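Local coordinates for protein pyridoxine 4-oxidase (Mesorhizobium loti, PDB 4HA6) that oxidises pyridoxine to pyridoxal with molecular oxygen as an FAD-dependent member of the GMC oxidoreductase family, at residues Met90-Gly95 against Gly139-His144; Leu164-Leu169 against Ser316-Arg321; Ser479-Leu484 against Leu494-Thr499. One frame throughout, in Å; residues are numbered along the deposited sequence.

Interaction 1: Met90-Gly95 against Gly139-His144; sequences MGYMRG and GPLPIH. With FAD (flavin-adenine dinucleotide), chain B.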
loop_
_atom_site.group_PDB
_atom_site.type_symbol
_atom_site.label_atom_id
_atom_site.label_comp_id
_atom_site.label_asym_id
_atom_site.label_seq_id
_atom_site.Cartn_x
_atom_site.Cartn_y
_atom_site.Cartn_z
ATOM N N MET A 90 5.803 -0.956 -7.977
ATOM C CA MET A 90 5.166 -0.101 -8.989
ATOM C C MET A 90 3.902 -0.635 -9.697
ATOM O O MET A 90 3.528 -0.140 -10.764
ATOM C CB MET A 90 6.196 0.518 -9.964
ATOM C CG MET A 90 7.188 -0.436 -10.642
ATOM S SD MET A 90 8.902 0.167 -10.605
ATOM C CE MET A 90 9.574 -0.868 -9.292
ATOM N N GLY A 91 3.227 -1.609 -9.088
ATOM C CA GLY A 91 1.962 -2.088 -9.616
ATOM C C GLY A 91 0.908 -1.024 -9.409
ATOM O O GLY A 91 0.893 -0.367 -8.352
ATOM N N TYR A 92 0.045 -0.833 -10.407
ATOM C CA TYR A 92 -1.071 0.111 -10.293
ATOM C C TYR A 92 -2.409 -0.631 -10.399
ATOM O O TYR A 92 -2.788 -1.103 -11.484
ATOM C CB TYR A 92 -0.984 1.185 -11.378
ATOM C CG TYR A 92 -2.011 2.292 -11.239
ATOM C CD1 TYR A 92 -1.813 3.350 -10.349
ATOM C CD2 TYR A 92 -3.175 2.281 -12.003
ATOM C CE1 TYR A 92 -2.753 4.376 -10.227
ATOM C CE2 TYR A 92 -4.122 3.301 -11.890
ATOM C CZ TYR A 92 -3.908 4.335 -11.000
ATOM O OH TYR A 92 -4.859 5.324 -10.897
ATOM N N MET A 93 -3.107 -0.743 -9.270
ATOM C CA MET A 93 -4.411 -1.400 -9.211
ATOM C C MET A 93 -5.374 -0.484 -8.465
ATOM O O MET A 93 -5.193 -0.261 -7.270
ATOM C CB MET A 93 -4.307 -2.726 -8.429
ATOM C CG MET A 93 -3.627 -3.885 -9.162
ATOM S SD MET A 93 -1.818 -3.774 -9.278
ATOM C CE MET A 93 -1.442 -5.528 -9.454
ATOM N N ARG A 94 -6.396 0.039 -9.141
ATOM C CA ARG A 94 -7.375 0.892 -8.459
ATOM C C ARG A 94 -8.057 0.140 -7.317
ATOM O O ARG A 94 -8.244 0.670 -6.223
ATOM C CB ARG A 94 -8.461 1.371 -9.430
ATOM C CG ARG A 94 -8.006 2.309 -10.524
ATOM C CD ARG A 94 -9.188 2.569 -11.466
ATOM N NE ARG A 94 -8.882 3.622 -12.431
ATOM C CZ ARG A 94 -9.719 4.038 -13.376
ATOM N NH1 ARG A 94 -10.927 3.490 -13.493
ATOM N NH2 ARG A 94 -9.348 4.998 -14.208
ATOM N N GLY A 95 -8.411 -1.115 -7.574
ATOM C CA GLY A 95 -9.252 -1.857 -6.659
ATOM C C GLY A 95 -10.533 -2.186 -7.406
ATOM O O GLY A 95 -10.683 -1.798 -8.568
ATOM N N GLY A 139 -3.083 12.722 -17.235
ATOM C CA GLY A 139 -2.827 12.957 -15.822
ATOM C C GLY A 139 -1.343 12.845 -15.527
ATOM O O GLY A 139 -0.556 12.419 -16.384
ATOM N N PRO A 140 -0.946 13.214 -14.309
ATOM C CA PRO A 140 0.486 13.290 -13.987
ATOM C C PRO A 140 1.188 11.923 -13.833
ATOM O O PRO A 140 2.415 11.862 -13.983
ATOM C CB PRO A 140 0.501 14.059 -12.659
ATOM C CG PRO A 140 -0.839 13.819 -12.055
ATOM C CD PRO A 140 -1.802 13.694 -13.210
ATOM N N LEU A 141 0.430 10.863 -13.544
ATOM C CA LEU A 141 0.987 9.534 -13.275
ATOM C C LEU A 141 0.848 8.638 -14.496
ATOM O O LEU A 141 -0.269 8.217 -14.819
ATOM C CB LEU A 141 0.216 8.854 -12.126
ATOM C CG LEU A 141 0.921 8.033 -11.037
ATOM C CD1 LEU A 141 0.038 6.888 -10.522
ATOM C CD2 LEU A 141 2.301 7.544 -11.439
ATOM N N PRO A 142 1.974 8.323 -15.164
ATOM C CA PRO A 142 1.923 7.391 -16.297
ATOM C C PRO A 142 1.476 6.007 -15.845
ATOM O O PRO A 142 1.967 5.490 -14.834
ATOM C CB PRO A 142 3.382 7.322 -16.767
ATOM C CG PRO A 142 4.003 8.587 -16.279
ATOM C CD PRO A 142 3.324 8.883 -14.967
ATOM N N ILE A 143 0.539 5.419 -16.580
ATOM C CA ILE A 143 0.177 4.024 -16.375
ATOM C C ILE A 143 0.598 3.252 -17.627
ATOM O O ILE A 143 0.160 3.567 -18.739
ATOM C CB ILE A 143 -1.349 3.825 -16.153
ATOM C CG1 ILE A 143 -1.941 4.905 -15.233
ATOM C CG2 ILE A 143 -1.640 2.391 -15.654
ATOM C CD1 ILE A 143 -1.198 5.086 -13.894
ATOM N N HIS A 144 1.439 2.239 -17.451
ATOM C CA HIS A 144 1.941 1.466 -18.589
ATOM C C HIS A 144 1.264 0.103 -18.638
ATOM O O HIS A 144 1.113 -0.559 -17.604
ATOM C CB HIS A 144 3.464 1.323 -18.456
ATOM C CG HIS A 144 4.100 0.414 -19.466
ATOM N ND1 HIS A 144 3.778 0.434 -20.807
ATOM C CD2 HIS A 144 5.073 -0.522 -19.325
ATOM C CE1 HIS A 144 4.516 -0.460 -21.447
ATOM N NE2 HIS A 144 5.310 -1.052 -20.571
HETATM P PA FAD B . 4.154 6.700 2.498
HETATM O O1A FAD B . 4.222 6.775 0.979
HETATM O O2A FAD B . 4.856 5.569 3.195
HETATM O O5B FAD B . 4.708 8.111 3.062
HETATM C C5B FAD B . 5.028 8.367 4.427
HETATM C C4B FAD B . 6.079 9.468 4.390
HETATM O O4B FAD B . 6.060 10.263 5.580
HETATM C C3B FAD B . 7.478 8.877 4.281
HETATM O O3B FAD B . 8.165 9.635 3.271
HETATM C C2B FAD B . 8.099 9.091 5.659
HETATM O O2B FAD B . 9.525 9.269 5.575
HETATM C C1B FAD B . 7.379 10.342 6.153
HETATM N N9A FAD B . 7.217 10.442 7.634
HETATM C C8A FAD B . 6.843 9.455 8.476
HETATM N N7A FAD B . 6.778 9.920 9.754
HETATM C C5A FAD B . 7.110 11.232 9.745
HETATM C C6A FAD B . 7.234 12.317 10.753
HETATM N N6A FAD B . 6.974 12.085 12.079
HETATM N N1A FAD B . 7.609 13.551 10.310
HETATM C C2A FAD B . 7.855 13.797 9.006
HETATM N N3A FAD B . 7.754 12.850 8.047
HETATM C C4A FAD B . 7.392 11.569 8.343
HETATM N N1 FAD B . 1.457 -0.325 -3.655
HETATM C C2 FAD B . 0.944 -0.544 -4.880
HETATM O O2 FAD B . -0.200 -0.104 -5.134
HETATM N N3 FAD B . 1.601 -1.239 -5.827
HETATM C C4 FAD B . 2.828 -1.748 -5.622
HETATM O O4 FAD B . 3.425 -2.408 -6.513
HETATM C C4X FAD B . 3.459 -1.548 -4.298
HETATM N N5 FAD B . 4.680 -2.038 -4.001
HETATM C C5X FAD B . 5.242 -1.823 -2.785
HETATM C C6 FAD B . 6.509 -2.326 -2.493
HETATM C C7 FAD B . 7.088 -2.098 -1.248
HETATM C C7M FAD B . 8.462 -2.647 -0.949
HETATM C C8 FAD B . 6.353 -1.310 -0.220
HETATM C C8M FAD B . 6.981 -1.073 1.127
HETATM C C9 FAD B . 5.086 -0.800 -0.502
HETATM C C9A FAD B . 4.510 -1.040 -1.750
HETATM N N10 FAD B . 3.231 -0.535 -2.044
HETATM C C10 FAD B . 2.681 -0.776 -3.311
HETATM C "C1'" FAD B . 2.488 0.227 -1.034
HETATM C "C2'" FAD B . 2.463 1.721 -1.317
HETATM O "O2'" FAD B . 3.778 2.178 -1.671
HETATM C "C3'" FAD B . 1.982 2.408 -0.037
HETATM O "O3'" FAD B . 0.752 1.789 0.375
HETATM C "C4'" FAD B . 1.773 3.897 -0.247
HETATM O "O4'" FAD B . 3.011 4.459 -0.718
HETATM C "C5'" FAD B . 1.313 4.586 1.042
HETATM O "O5'" FAD B . 1.554 5.985 0.908
HETATM P P FAD B . 1.310 6.953 2.159
HETATM O O1P FAD B . 1.251 8.405 1.700
HETATM O O2P FAD B . 0.187 6.401 3.013
HETATM O O3P FAD B . 2.639 6.717 3.025
#
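G91 N donates to the flavin carbonyl oxygen O4 of FAD at 2.7 Å, one residue before Y92, whose ring packs against L141 and I143. The N-H...O angle is 150°, and the backbone N of M90 also comes within 3.1 Å of FAD O4. The second bond of the grip runs the other way: FAD N3 donates to G91 O at 2.8 Å, over a more bent path of 137°. A donor and an acceptor of a single residue thus hold neighbouring polar atoms of the pyrimidine end of the flavin, which would resist rotation of the ring in its own plane. This is a clear case of a cofactor read by backbone atoms while the next side chain packs on segment 139-144.

That side chain is Y92. With CG anti to the backbone N (chi1 -173°), the ring is laid against I143 and L141, and I143 CD1 stands 3.7 Å from its centroid, almost on the ring normal, in a CH-pi contact over one face. The two side chains meet at about a right angle. Because CD1 sits over the ring centre, this single methyl does most of the touching; I143 CG2 adds a second approach, 4.0 Å from Y92 CD2. L141 comes in obliquely, its CD1 lying 3.8 Å from Y92 CE1. The phenol end is tied down separately: Y92 OH is hydrogen-bonded to E125, a carboxylate that also forms a salt bridge with R94.

The contact therefore joins a flavin-binding loop to strand 141-142, which pairs in parallel with strand 125-126. F121 of helix 114-124 and A491 of helix 490-506 also touch Y92, while L141 reaches W199 of helix 195-199.

Interaction 2: Leu164-Leu169 against Ser316-Arg321; sequences LGLPRL and SMAYMR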
loop_
_atom_site.group_PDB
_atom_site.type_symbol
_atom_site.label_atom_id
_atom_site.label_comp_id
_atom_site.label_asym_id
_atom_site.label_seq_id
_atom_site.Cartn_x
_atom_site.Cartn_y
_atom_site.Cartn_z
ATOM N N LEU A 164 -8.443 -21.887 -17.792
ATOM C CA LEU A 164 -9.285 -22.324 -16.684
ATOM C C LEU A 164 -10.631 -21.599 -16.671
ATOM O O LEU A 164 -11.530 -21.962 -15.917
ATOM C CB LEU A 164 -8.552 -22.154 -15.354
ATOM C CG LEU A 164 -7.507 -23.242 -15.124
ATOM C CD1 LEU A 164 -6.494 -22.883 -14.025
ATOM C CD2 LEU A 164 -8.215 -24.555 -14.785
ATOM N N GLY A 165 -10.778 -20.587 -17.520
ATOM C CA GLY A 165 -12.015 -19.828 -17.546
ATOM C C GLY A 165 -11.877 -18.352 -17.220
ATOM O O GLY A 165 -12.820 -17.595 -17.434
ATOM N N LEU A 166 -10.722 -17.929 -16.703
ATOM C CA LEU A 166 -10.533 -16.512 -16.376
ATOM C C LEU A 166 -10.512 -15.643 -17.633
ATOM O O LEU A 166 -9.773 -15.921 -18.572
ATOM C CB LEU A 166 -9.237 -16.302 -15.584
ATOM C CG LEU A 166 -9.213 -16.812 -14.144
ATOM C CD1 LEU A 166 -7.780 -16.864 -13.628
ATOM C CD2 LEU A 166 -10.075 -15.925 -13.241
ATOM N N PRO A 167 -11.314 -14.568 -17.646
ATOM C CA PRO A 167 -11.335 -13.683 -18.819
ATOM C C PRO A 167 -10.047 -12.867 -18.979
ATOM O O PRO A 167 -9.336 -12.565 -18.003
ATOM C CB PRO A 167 -12.533 -12.762 -18.548
ATOM C CG PRO A 167 -12.703 -12.781 -17.052
ATOM C CD PRO A 167 -12.298 -14.169 -16.622
ATOM N N ARG A 168 -9.736 -12.521 -20.221
ATOM C CA ARG A 168 -8.549 -11.733 -20.498
ATOM C C ARG A 168 -8.863 -10.249 -20.346
ATOM O O ARG A 168 -9.756 -9.715 -21.008
ATOM C CB ARG A 168 -8.026 -12.023 -21.907
ATOM C CG ARG A 168 -6.713 -12.787 -21.928
ATOM C CD ARG A 168 -5.897 -12.496 -23.196
ATOM N NE ARG A 168 -4.653 -13.265 -23.219
ATOM C CZ ARG A 168 -4.601 -14.573 -23.461
ATOM N NH1 ARG A 168 -5.719 -15.252 -23.692
ATOM N NH2 ARG A 168 -3.438 -15.210 -23.460
ATOM N N LEU A 169 -8.129 -9.589 -19.459
ATOM C CA LEU A 169 -8.359 -8.183 -19.173
ATOM C C LEU A 169 -7.224 -7.356 -19.765
ATOM O O LEU A 169 -6.149 -7.882 -20.064
ATOM C CB LEU A 169 -8.400 -7.959 -17.662
ATOM C CG LEU A 169 -9.389 -8.753 -16.797
ATOM C CD1 LEU A 169 -9.150 -8.472 -15.312
ATOM C CD2 LEU A 169 -10.814 -8.412 -17.167
ATOM N N SER A 316 2.300 -10.465 -13.089
ATOM C CA SER A 316 0.885 -10.754 -13.351
ATOM C C SER A 316 0.143 -11.336 -12.138
ATOM O O SER A 316 0.336 -12.506 -11.786
ATOM C CB SER A 316 0.771 -11.717 -14.542
ATOM O OG SER A 316 -0.582 -11.963 -14.888
ATOM N N MET A 317 -0.693 -10.514 -11.503
ATOM C CA MET A 317 -1.638 -10.998 -10.499
ATOM C C MET A 317 -2.886 -11.462 -11.203
ATOM O O MET A 317 -3.385 -10.768 -12.100
ATOM C CB MET A 317 -2.064 -9.876 -9.555
ATOM C CG MET A 317 -0.960 -9.269 -8.747
ATOM S SD MET A 317 -0.107 -10.578 -7.906
ATOM C CE MET A 317 1.413 -10.512 -8.863
ATOM N N ALA A 318 -3.402 -12.618 -10.792
ATOM C CA ALA A 318 -4.701 -13.072 -11.260
ATOM C C ALA A 318 -5.649 -13.089 -10.067
ATOM O O ALA A 318 -5.535 -13.960 -9.201
ATOM C CB ALA A 318 -4.594 -14.462 -11.867
ATOM N N TYR A 319 -6.566 -12.123 -10.014
ATOM C CA TYR A 319 -7.602 -12.100 -8.984
ATOM C C TYR A 319 -8.782 -12.960 -9.425
ATOM O O TYR A 319 -9.080 -13.041 -10.618
ATOM C CB TYR A 319 -8.055 -10.657 -8.733
ATOM C CG TYR A 319 -6.892 -9.799 -8.327
ATOM C CD1 TYR A 319 -6.494 -9.746 -6.998
ATOM C CD2 TYR A 319 -6.152 -9.091 -9.271
ATOM C CE1 TYR A 319 -5.410 -8.976 -6.606
ATOM C CE2 TYR A 319 -5.050 -8.316 -8.892
ATOM C CZ TYR A 319 -4.687 -8.278 -7.547
ATOM O OH TYR A 319 -3.598 -7.541 -7.114
ATOM N N MET A 320 -9.463 -13.588 -8.467
ATOM C CA MET A 320 -10.554 -14.493 -8.810
ATOM C C MET A 320 -11.430 -14.791 -7.594
ATOM O O MET A 320 -11.121 -14.398 -6.460
ATOM C CB MET A 320 -9.984 -15.796 -9.394
ATOM C CG MET A 320 -9.107 -16.587 -8.411
ATOM S SD MET A 320 -8.015 -17.840 -9.161
ATOM C CE MET A 320 -6.663 -16.815 -9.739
ATOM N N ARG A 321 -12.528 -15.494 -7.827
ATOM C CA ARG A 321 -13.343 -15.941 -6.721
ATOM C C ARG A 321 -12.628 -17.150 -6.123
ATOM O O ARG A 321 -11.810 -17.795 -6.789
ATOM C CB ARG A 321 -14.761 -16.284 -7.196
ATOM C CG ARG A 321 -15.504 -15.100 -7.839
ATOM C CD ARG A 321 -15.827 -13.988 -6.832
ATOM N NE ARG A 321 -16.870 -14.412 -5.908
ATOM C CZ ARG A 321 -17.354 -13.662 -4.923
ATOM N NH1 ARG A 321 -16.895 -12.428 -4.729
ATOM N NH2 ARG A 321 -18.300 -14.152 -4.129
#
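L166 and M320 carry the contact, and all of it is apolar or van der Waals in kind. Of the two L166 methyls, CD2 lies 3.9 Å from M320 CB, at the root of the methionine, whereas CD1 is 4.0 Å from M320 CE, at its tip. The leucine fork is therefore met at both ends of a single side chain, the two crossing at about a right angle. What brings the tip back is the shape of M320: a chi3 of 80° bends the chain so that CE turns toward the leucine. A weaker methyl contact joins L166 CD1 to A318 CB at 4.4 Å.

Against the main chain, L166 CD2 also rests 4.0 Å from Y319 O, a packing contact and not a bond. Indeed no hydrogen bond links the two segments directly; polar ties pass through a third element, since P167 and L169 bond by backbone to V180 and Y319 does the same to G179.

L166 enters this position just after helix 152-163, whose end is closed at G165 by a Schellman motif with positive phi. M320 ends strand 314-320, which pairs antiparallel with strand 333-338, and its side chain touches I333 there. M320 also touches A404 and I408 of helix 392-409, the helix that L164 meets through T407 and I408.

Interaction 3: Ser479-Leu484 against Leu494-Thr499; sequences SIMPNL and LAIAET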
loop_
_atom_site.group_PDB
_atom_site.type_symbol
_atom_site.label_atom_id
_atom_site.label_comp_id
_atom_site.label_asym_id
_atom_site.label_seq_id
_atom_site.Cartn_x
_atom_site.Cartn_y
_atom_site.Cartn_z
ATOM N N SER A 479 -3.675 5.352 6.211
ATOM C CA SER A 479 -4.235 5.083 7.542
ATOM C C SER A 479 -5.771 5.267 7.606
ATOM O O SER A 479 -6.441 4.624 8.424
ATOM C CB SER A 479 -3.545 5.959 8.582
ATOM O OG SER A 479 -3.924 7.314 8.405
ATOM N N ILE A 480 -6.344 6.132 6.761
ATOM C CA ILE A 480 -7.796 6.347 6.845
ATOM C C ILE A 480 -8.656 5.252 6.199
ATOM O O ILE A 480 -9.875 5.197 6.455
ATOM C CB ILE A 480 -8.241 7.723 6.306
ATOM C CG1 ILE A 480 -8.095 7.800 4.779
ATOM C CG2 ILE A 480 -7.550 8.870 7.068
ATOM C CD1 ILE A 480 -9.424 7.542 4.041
ATOM N N MET A 481 -8.043 4.400 5.363
ATOM C CA MET A 481 -8.780 3.361 4.636
ATOM C C MET A 481 -9.618 2.512 5.583
ATOM O O MET A 481 -9.069 1.869 6.481
ATOM C CB MET A 481 -7.813 2.446 3.866
ATOM C CG MET A 481 -6.963 3.203 2.842
ATOM S SD MET A 481 -5.724 2.179 1.989
ATOM C CE MET A 481 -6.812 0.976 1.166
ATOM N N PRO A 482 -10.950 2.527 5.404
ATOM C CA PRO A 482 -11.817 1.669 6.226
ATOM C C PRO A 482 -11.446 0.207 6.033
ATOM O O PRO A 482 -11.404 -0.556 6.998
ATOM C CB PRO A 482 -13.225 1.950 5.670
ATOM C CG PRO A 482 -13.123 3.400 5.156
ATOM C CD PRO A 482 -11.730 3.462 4.561
ATOM N N ASN A 483 -11.170 -0.160 4.786
ATOM C CA ASN A 483 -10.741 -1.508 4.461
ATOM C C ASN A 483 -9.823 -1.517 3.239
ATOM O O ASN A 483 -9.898 -0.647 2.371
ATOM C CB ASN A 483 -11.949 -2.417 4.201
ATOM C CG ASN A 483 -12.899 -1.834 3.165
ATOM O OD1 ASN A 483 -13.911 -1.229 3.512
ATOM N ND2 ASN A 483 -12.562 -1.994 1.885
ATOM N N LEU A 484 -8.958 -2.519 3.207
ATOM C CA LEU A 484 -8.129 -2.852 2.065
ATOM C C LEU A 484 -8.934 -2.927 0.768
ATOM O O LEU A 484 -10.052 -3.458 0.760
ATOM C CB LEU A 484 -7.549 -4.233 2.333
ATOM C CG LEU A 484 -6.062 -4.569 2.454
ATOM C CD1 LEU A 484 -5.150 -3.355 2.516
ATOM C CD2 LEU A 484 -5.838 -5.502 3.640
ATOM N N LEU A 494 -3.567 7.420 -3.461
ATOM C CA LEU A 494 -3.495 8.594 -4.319
ATOM C C LEU A 494 -4.902 9.143 -4.549
ATOM O O LEU A 494 -5.122 10.355 -4.488
ATOM C CB LEU A 494 -2.770 8.270 -5.633
ATOM C CG LEU A 494 -1.294 7.843 -5.530
ATOM C CD1 LEU A 494 -0.807 7.364 -6.895
ATOM C CD2 LEU A 494 -0.394 8.953 -5.017
ATOM N N ALA A 495 -5.869 8.256 -4.759
ATOM C CA ALA A 495 -7.266 8.705 -4.852
ATOM C C ALA A 495 -7.714 9.422 -3.568
ATOM O O ALA A 495 -8.369 10.456 -3.633
ATOM C CB ALA A 495 -8.190 7.552 -5.190
ATOM N N ILE A 496 -7.332 8.900 -2.407
ATOM C CA ILE A 496 -7.630 9.585 -1.150
ATOM C C ILE A 496 -7.038 10.987 -1.122
ATOM O O ILE A 496 -7.678 11.953 -0.676
ATOM C CB ILE A 496 -7.096 8.795 0.077
ATOM C CG1 ILE A 496 -7.897 7.515 0.263
ATOM C CG2 ILE A 496 -7.202 9.636 1.374
ATOM C CD1 ILE A 496 -7.337 6.613 1.338
ATOM N N ALA A 497 -5.804 11.113 -1.580
ATOM C CA ALA A 497 -5.156 12.417 -1.512
ATOM C C ALA A 497 -5.823 13.391 -2.497
ATOM O O ALA A 497 -6.120 14.541 -2.138
ATOM C CB ALA A 497 -3.676 12.294 -1.766
ATOM N N GLU A 498 -6.075 12.927 -3.725
ATOM C CA GLU A 498 -6.711 13.788 -4.718
ATOM C C GLU A 498 -8.102 14.245 -4.266
ATOM O O GLU A 498 -8.443 15.419 -4.441
ATOM C CB GLU A 498 -6.782 13.120 -6.096
ATOM C CG GLU A 498 -7.511 13.940 -7.180
ATOM C CD GLU A 498 -6.870 15.302 -7.480
ATOM O OE1 GLU A 498 -7.579 16.187 -8.008
ATOM O OE2 GLU A 498 -5.664 15.500 -7.210
ATOM N N THR A 499 -8.905 13.359 -3.669
ATOM C CA THR A 499 -10.230 13.840 -3.255
ATOM C C THR A 499 -10.111 14.868 -2.124
ATOM O O THR A 499 -10.894 15.820 -2.059
ATOM C CB THR A 499 -11.343 12.736 -3.001
ATOM O OG1 THR A 499 -11.633 12.609 -1.610
ATOM C CG2 THR A 499 -11.019 11.389 -3.619
#
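The loop that leads from strand 473-475 to helix 490-506 folds back against the helix it precedes, and I480, M481 and I496 make the join. I496 points from the helix toward the loop and supplies the larger share of the buried surface. Its CD1 methyl meets I480 CD1 at 3.5 Å, the two isoleucines reaching toward each other tip to tip. I480 CG1 stands 3.7 Å from I496 CD1 as well, so the end of one chain lies against the last two carbons of the other. The torsion behind this is an unusual one for isoleucine: at chi1 70°, I480 CG1 sits between the backbone N and the carbonyl carbon. M481 crosses I496 at about a right angle and uses its mid-chain carbon, CG lying 3.7 Å from I496 CD1. One methyl is consequently packed by two consecutive loop residues.

Farther along, the loop makes polar bonds. N483 ND2 donates to L484 O at 3.1 Å with a nearly straight N-H...O angle of 169°, approaching from above the carbonyl plane; the same amide nitrogen also bonds to D99 O. W103 of helix 97-107 touches both M481 and I496 and bonds through NE1 to N483 O, so helix 97-107 borders the apolar contact.

The flavin is near: A478, just ahead of this loop, and H490, at the start of the helix, are both FAD-binding residues. With strand 473-475 an outermost strand of the five-stranded parallel sheet, the arrangement is consistent with the Rossmann-type FAD domain of the GMC family.

In the fold
All three contacts are buried, but they differ in their relation to the cofactor. None has a hydrogen bond across its segments; interaction 1 differs in its backbone bonds to FAD and its CH-pi contact, whereas interactions 2 and 3 join their segments by aliphatic and methionine contacts. Interaction 3 lies nearest the centre of the chain, in the FAD domain, while interaction 2 is the most peripheral and ties a loop to the antiparallel sheet. Interaction 1 bridges them: L141 CD1 packs on L494 CD1 of interaction 3 at 3.8 Å, and M93 CE on M317 CG of interaction 2 at 3.8 Å. Interactions 2 and 3 themselves do not touch.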